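M32 carboxypeptidase (Chitinophagaceae bacterium, PDB 7A03) is probably a metal-dependent carboxypeptidase of the M32 family, which removes amino acids one at a time from the C-terminal ends of peptides. Local coordinates at residues E9-Y14 against P78-V83; L150-E153 against N158-L161. All coordinates share one frame; numbering follows the deposited sequence.

Contact 1 (E9-Y14 against P78-V83)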
ATOM      1  N   GLU A   9      21.144  13.328 -28.013  1.00 43.29           N
ATOM      2  CA  GLU A   9      21.239  11.977 -28.558  1.00 40.44           C
ATOM      3  C   GLU A   9      21.446  10.958 -27.444  1.00 38.50           C
ATOM      4  O   GLU A   9      20.817   9.890 -27.428  1.00 37.26           O
ATOM      5  CB  GLU A   9      22.406  11.942 -29.543  1.00 42.01           C
ATOM      6  CG  GLU A   9      22.405  10.798 -30.526  1.00 46.80           C
ATOM      7  CD  GLU A   9      23.333  11.069 -31.702  1.00 47.94           C
ATOM      8  OE1 GLU A   9      23.060  10.567 -32.809  1.00 41.27           O
ATOM      9  OE2 GLU A   9      24.333  11.798 -31.518  1.00 49.11           O
ATOM     10  N   GLN A  10      22.302  11.296 -26.484  1.00 36.87           N
ATOM     11  CA  GLN A  10      22.575  10.419 -25.352  1.00 31.43           C
ATOM     12  C   GLN A  10      21.368  10.297 -24.422  1.00 27.33           C
ATOM     13  O   GLN A  10      21.060   9.197 -23.934  1.00 27.34           O
ATOM     14  CB  GLN A  10      23.828  10.905 -24.613  1.00 37.15           C
ATOM     15  CG  GLN A  10      23.772  12.316 -23.984  1.00 49.76           C
ATOM     16  CD  GLN A  10      23.147  13.389 -24.871  1.00 61.58           C
ATOM     17  OE1 GLN A  10      23.415  13.454 -26.074  1.00 64.35           O
ATOM     18  NE2 GLN A  10      22.299  14.229 -24.280  1.00 61.79           N
ATOM     19  N   TYR A  11      20.668  11.402 -24.152  1.00 22.59           N
ATOM     20  CA  TYR A  11      19.459  11.276 -23.345  1.00 22.52           C
ATOM     21  C   TYR A  11      18.413  10.438 -24.068  1.00 21.62           C
ATOM     22  O   TYR A  11      17.716   9.631 -23.440  1.00 21.01           O
ATOM     23  CB  TYR A  11      18.906  12.646 -22.938  1.00 22.43           C
ATOM     24  CG  TYR A  11      17.771  12.533 -21.943  1.00 16.93           C
ATOM     25  CD1 TYR A  11      18.025  12.439 -20.585  1.00 19.92           C
ATOM     26  CD2 TYR A  11      16.446  12.498 -22.370  1.00 19.04           C
ATOM     27  CE1 TYR A  11      16.990  12.307 -19.666  1.00 18.92           C
ATOM     28  CE2 TYR A  11      15.407  12.366 -21.466  1.00 19.05           C
ATOM     29  CZ  TYR A  11      15.688  12.291 -20.114  1.00 19.92           C
ATOM     30  OH  TYR A  11      14.665  12.158 -19.212  1.00 19.59           O
ATOM     31  N   ALA A  12      18.300  10.598 -25.395  1.00 18.67           N
ATOM     32  CA  ALA A  12      17.363   9.772 -26.147  1.00 19.24           C
ATOM     33  C   ALA A  12      17.740   8.299 -26.068  1.00 19.53           C
ATOM     34  O   ALA A  12      16.858   7.436 -26.033  1.00 20.00           O
ATOM     35  CB  ALA A  12      17.272  10.245 -27.600  1.00 24.24           C
ATOM     36  N   ALA A  13      19.042   7.990 -26.001  1.00 19.18           N
ATOM     37  CA  ALA A  13      19.426   6.583 -25.864  1.00 23.81           C
ATOM     38  C   ALA A  13      19.071   6.046 -24.482  1.00 21.22           C
ATOM     39  O   ALA A  13      18.632   4.893 -24.346  1.00 19.48           O
ATOM     40  CB  ALA A  13      20.916   6.399 -26.166  1.00 19.69           C
ATOM     41  N   TYR A  14      19.241   6.875 -23.446  1.00 20.29           N
ATOM     42  CA  TYR A  14      18.769   6.506 -22.111  1.00 19.63           C
ATOM     43  C   TYR A  14      17.269   6.208 -22.113  1.00 20.81           C
ATOM     44  O   TYR A  14      16.817   5.187 -21.573  1.00 18.16           O
ATOM     45  CB  TYR A  14      19.113   7.624 -21.128  1.00 15.78           C
ATOM     46  CG  TYR A  14      18.264   7.646 -19.881  1.00 16.30           C
ATOM     47  CD1 TYR A  14      18.489   6.744 -18.846  1.00 14.88           C
ATOM     48  CD2 TYR A  14      17.251   8.587 -19.727  1.00 19.86           C
ATOM     49  CE1 TYR A  14      17.708   6.768 -17.683  1.00 14.77           C
ATOM     50  CE2 TYR A  14      16.475   8.618 -18.589  1.00 17.47           C
ATOM     51  CZ  TYR A  14      16.706   7.713 -17.564  1.00 18.15           C
ATOM     52  OH  TYR A  14      15.907   7.772 -16.433  1.00 15.57           O
ATOM     53  N   PRO A  78      25.202  19.285 -17.471  1.00 31.22           N
ATOM     54  CA  PRO A  78      24.431  20.361 -16.837  1.00 28.38           C
ATOM     55  C   PRO A  78      23.407  20.986 -17.768  1.00 26.47           C
ATOM     56  O   PRO A  78      22.565  21.764 -17.299  1.00 27.81           O
ATOM     57  CB  PRO A  78      25.510  21.367 -16.428  1.00 31.64           C
ATOM     58  CG  PRO A  78      26.592  21.176 -17.440  1.00 30.98           C
ATOM     59  CD  PRO A  78      26.527  19.745 -17.927  1.00 35.98           C
ATOM     60  N   GLU A  79      23.462  20.646 -19.060  1.00 29.74           N
ATOM     61  CA  GLU A  79      22.520  21.143 -20.058  1.00 37.88           C
ATOM     62  C   GLU A  79      21.093  20.686 -19.783  1.00 34.66           C
ATOM     63  O   GLU A  79      20.141  21.424 -20.064  1.00 35.91           O
ATOM     64  CB  GLU A  79      22.954  20.611 -21.423  1.00 44.62           C
ATOM     65  CG  GLU A  79      23.505  19.186 -21.324  1.00 54.66           C
ATOM     66  CD  GLU A  79      23.473  18.423 -22.634  1.00 64.80           C
ATOM     67  OE1 GLU A  79      24.537  18.315 -23.279  1.00 69.26           O
ATOM     68  OE2 GLU A  79      22.393  17.917 -23.012  1.00 68.41           O
ATOM     69  N   LEU A  80      20.922  19.476 -19.259  1.00 30.23           N
ATOM     70  CA  LEU A  80      19.600  18.871 -19.161  1.00 26.75           C
ATOM     71  C   LEU A  80      18.684  19.667 -18.233  1.00 22.90           C
ATOM     72  O   LEU A  80      19.135  20.348 -17.302  1.00 25.25           O
ATOM     73  CB  LEU A  80      19.736  17.444 -18.637  1.00 25.48           C
ATOM     74  CG  LEU A  80      20.622  16.547 -19.497  1.00 25.40           C
ATOM     75  CD1 LEU A  80      20.803  15.209 -18.821  1.00 26.68           C
ATOM     76  CD2 LEU A  80      19.989  16.387 -20.870  1.00 31.60           C
ATOM     77  N   ASP A  81      17.378  19.581 -18.501  1.00 21.62           N
ATOM     78  CA  ASP A  81      16.386  20.259 -17.669  1.00 21.68           C
ATOM     79  C   ASP A  81      16.195  19.520 -16.343  1.00 24.02           C
ATOM     80  O   ASP A  81      16.791  18.468 -16.094  1.00 20.48           O
ATOM     81  CB  ASP A  81      15.078  20.506 -18.433  1.00 28.51           C
ATOM     82  CG  ASP A  81      14.304  19.229 -18.747  1.00 28.49           C
ATOM     83  OD1 ASP A  81      14.224  18.312 -17.900  1.00 30.19           O
ATOM     84  OD2 ASP A  81      13.726  19.160 -19.850  1.00 32.68           O
ATOM     85  N   ALA A  82      15.347  20.085 -15.478  1.00 22.19           N
ATOM     86  CA  ALA A  82      15.213  19.579 -14.118  1.00 18.81           C
ATOM     87  C   ALA A  82      14.711  18.145 -14.117  1.00 18.32           C
ATOM     88  O   ALA A  82      15.231  17.294 -13.384  1.00 19.99           O
ATOM     89  CB  ALA A  82      14.256  20.463 -13.314  1.00 20.21           C
ATOM     90  N   VAL A  83      13.697  17.864 -14.941  1.00 18.38           N
ATOM     91  CA  VAL A  83      13.126  16.525 -15.022  1.00 15.91           C
ATOM     92  C   VAL A  83      14.136  15.528 -15.582  1.00 18.17           C
ATOM     93  O   VAL A  83      14.279  14.420 -15.056  1.00 18.47           O
ATOM     94  CB  VAL A  83      11.802  16.546 -15.810  1.00 17.78           C
ATOM     95  CG1 VAL A  83      11.346  15.131 -16.153  1.00 16.24           C
ATOM     96  CG2 VAL A  83      10.744  17.280 -15.007  1.00 26.48           C
TER
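Y11, near the start of the N-terminal helix 9-37, leans on L80 in the loop that leads into helix 82-100. Their closest atoms are the methyl CD1 of L80 and the ring carbon CD1 of Y11, 4.3 Å apart, and the methyl meets the ring obliquely. The other methyl, L80 CD2, lies 4.4 Å from Y11 CB, so both branches of the leucine rest along the tyrosine. A branched apolar residue suits this buried place, where it gives a broad surface to an aromatic side chain. With CG swung opposite the backbone N (chi1 -172°), the Y11 ring reaches off the helix to place its hydroxyl in a hydrogen bond with N87. One turn on, CD2 of Y14 sits 3.7 Å above one face of that ring, near its rim.

L80 belongs to the loop just before the N-cap of helix 82-100, so in this largely helical protein the start of helix 9-37 packs here on a loop, and farther along, through Y11 on I88, on the helix itself. D81 is that N-cap, its OD1 taking the backbone N-H of Q84, and L80 O accepts a bond from Q85. Farther along the same interface Y14 OH bonds to S91. Toward solvent the contact thins out: the polar ends of Q10 and E79 approach each other with amide and carboxylate planes 75° apart.

Contact 2 (L150-E153 against N158-L161)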
ATOM      1  N   LEU A 150      24.113  -2.899   1.965  1.00 28.96           N
ATOM      2  CA  LEU A 150      23.476  -1.666   1.510  1.00 24.99           C
ATOM      3  C   LEU A 150      24.071  -0.435   2.176  1.00 29.79           C
ATOM      4  O   LEU A 150      24.117   0.637   1.560  1.00 29.03           O
ATOM      5  CB  LEU A 150      21.972  -1.721   1.784  1.00 24.92           C
ATOM      6  CG  LEU A 150      21.155  -2.686   0.928  1.00 20.78           C
ATOM      7  CD1 LEU A 150      19.810  -2.955   1.588  1.00 23.68           C
ATOM      8  CD2 LEU A 150      20.957  -2.075  -0.438  1.00 20.57           C
ATOM      9  N   GLY A 151      24.518  -0.567   3.419  1.00 22.76           N
ATOM     10  CA  GLY A 151      24.983   0.550   4.212  1.00 23.23           C
ATOM     11  C   GLY A 151      23.835   1.278   4.887  1.00 26.38           C
ATOM     12  O   GLY A 151      22.675   1.188   4.489  1.00 28.27           O
ATOM     13  N   TYR A 152      24.177   2.028   5.929  1.00 26.86           N
ATOM     14  CA  TYR A 152      23.161   2.704   6.723  1.00 25.95           C
ATOM     15  C   TYR A 152      23.863   3.554   7.770  1.00 26.28           C
ATOM     16  O   TYR A 152      25.062   3.414   8.026  1.00 27.62           O
ATOM     17  CB  TYR A 152      22.250   1.703   7.442  1.00 24.81           C
ATOM     18  CG  TYR A 152      23.008   0.775   8.367  1.00 23.38           C
ATOM     19  CD1 TYR A 152      23.292   1.144   9.685  1.00 22.37           C
ATOM     20  CD2 TYR A 152      23.476  -0.455   7.915  1.00 26.46           C
ATOM     21  CE1 TYR A 152      23.996   0.313  10.519  1.00 25.93           C
ATOM     22  CE2 TYR A 152      24.184  -1.300   8.751  1.00 35.04           C
ATOM     23  CZ  TYR A 152      24.437  -0.909  10.052  1.00 28.11           C
ATOM     24  OH  TYR A 152      25.138  -1.740  10.891  1.00 27.14           O
ATOM     25  N   GLU A 153      23.081   4.412   8.401  1.00 22.35           N
ATOM     26  CA  GLU A 153      23.517   5.125   9.580  1.00 22.00           C
ATOM     27  C   GLU A 153      22.610   4.800  10.760  1.00 29.91           C
ATOM     28  O   GLU A 153      21.403   4.585  10.599  1.00 27.09           O
ATOM     29  CB  GLU A 153      23.547   6.629   9.329  1.00 33.55           C
ATOM     30  CG  GLU A 153      24.296   6.988   8.063  1.00 42.59           C
ATOM     31  CD  GLU A 153      24.600   8.459   7.968  1.00 54.61           C
ATOM     32  OE1 GLU A 153      25.155   9.017   8.939  1.00 60.85           O
ATOM     33  OE2 GLU A 153      24.286   9.056   6.918  1.00 61.16           O
ATOM     34  N   ASN A 158      17.501   0.638   9.128  1.00 17.79           N
ATOM     35  CA  ASN A 158      17.314   1.774   8.227  1.00 19.60           C
ATOM     36  C   ASN A 158      17.625   1.407   6.790  1.00 21.33           C
ATOM     37  O   ASN A 158      17.059   1.999   5.864  1.00 17.29           O
ATOM     38  CB  ASN A 158      18.214   2.931   8.638  1.00 18.78           C
ATOM     39  CG  ASN A 158      17.726   3.617   9.891  1.00 22.65           C
ATOM     40  OD1 ASN A 158      16.572   3.432  10.292  1.00 22.43           O
ATOM     41  ND2 ASN A 158      18.588   4.410  10.514  1.00 23.04           N
ATOM     42  N   ALA A 159      18.542   0.461   6.579  1.00 16.40           N
ATOM     43  CA  ALA A 159      18.860   0.061   5.211  1.00 17.18           C
ATOM     44  C   ALA A 159      17.657  -0.588   4.546  1.00 14.70           C
ATOM     45  O   ALA A 159      17.410  -0.386   3.346  1.00 17.74           O
ATOM     46  CB  ALA A 159      20.066  -0.881   5.193  1.00 16.68           C
ATOM     47  N   LEU A 160      16.877  -1.353   5.316  1.00 17.28           N
ATOM     48  CA  LEU A 160      15.727  -2.038   4.746  1.00 16.93           C
ATOM     49  C   LEU A 160      14.523  -1.102   4.654  1.00 16.87           C
ATOM     50  O   LEU A 160      13.827  -1.086   3.631  1.00 16.59           O
ATOM     51  CB  LEU A 160      15.417  -3.293   5.567  1.00 17.58           C
ATOM     52  CG  LEU A 160      16.624  -4.231   5.759  1.00 17.66           C
ATOM     53  CD1 LEU A 160      16.214  -5.493   6.500  1.00 20.09           C
ATOM     54  CD2 LEU A 160      17.206  -4.597   4.412  1.00 19.12           C
ATOM     55  N   LEU A 161      14.281  -0.302   5.700  1.00 17.07           N
ATOM     56  CA  LEU A 161      13.243   0.726   5.633  1.00 14.94           C
ATOM     57  C   LEU A 161      13.409   1.585   4.383  1.00 16.31           C
ATOM     58  O   LEU A 161      12.456   1.786   3.615  1.00 20.00           O
ATOM     59  CB  LEU A 161      13.253   1.591   6.906  1.00 17.02           C
ATOM     60  CG  LEU A 161      12.817   0.942   8.221  1.00 14.36           C
ATOM     61  CD1 LEU A 161      13.191   1.816   9.390  1.00 16.88           C
ATOM     62  CD2 LEU A 161      11.315   0.655   8.222  1.00 14.32           C
TER
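A159 sets its methyl into the bend made by L150, G151 and Y152, where helix 129-150 ends and the chain turns toward helix 157-164. The packing is tightest here: A159 CB lies 3.4 Å from the carbonyl oxygen G151 O, 4.0 Å from L150 CB and 4.1 Å from Y152 CB. At this spacing a larger side chain would be hard to fit, consistent with an alanine here. G151 leaves the helix with a positive phi, and a side chain at these backbone angles would press on the carbonyl oxygen of L150. Alongside, L150 CD1 meets L160 CD2 at 4.2 Å, extending the apolar patch.

At the far end one polar bond takes over. N158 ND2 donates to E153 O over 2.8 Å, arriving almost in line with the carbonyl bond (171°), though the N-H points somewhat off the line to the oxygen (145°). Because N158 CG lies beside its own backbone N (chi1 -73°), the amide can serve the loop with ND2 while OD1 accepts from V170 N. Were N158 replaced by an alanine, E153 O and V170 N would probably both lose these partners, and the loop would be less firmly tied to the helix.

The outer side is looser. Y152 approaches with its CB, but its ring runs away from the helix, and E153 starts its side chain away from the helix, its backbone O making the bond; a glycerol, probably from the crystallisation liquor, bonds to Y152 O. On the inner side, L160 and A159 touch T147 of helix 129-150, L160 also meets F416, and N158 and L161 join the short helix 157-164 to the start of helix 170-192.

Overall arrangement
From the N terminus, helix 9-37 leads into helices 44-62 and 65-74 before the chain returns at residues 78-83, where contact 1 closes a loop of 63 intervening residues. It ties the outset of the first helix to the entry of helix 82-100. The chain then runs through helices 82-100, 103-126 and 129-150 to contact 2, a local closure with four residues between its segments, joining the exit of helix 129-150 to helix 157-164. The two loops follow in series, neither nesting nor crossing. Their centres are 30 Å apart and their nearest atoms about 19 Å, so they link separate parts of the helical body.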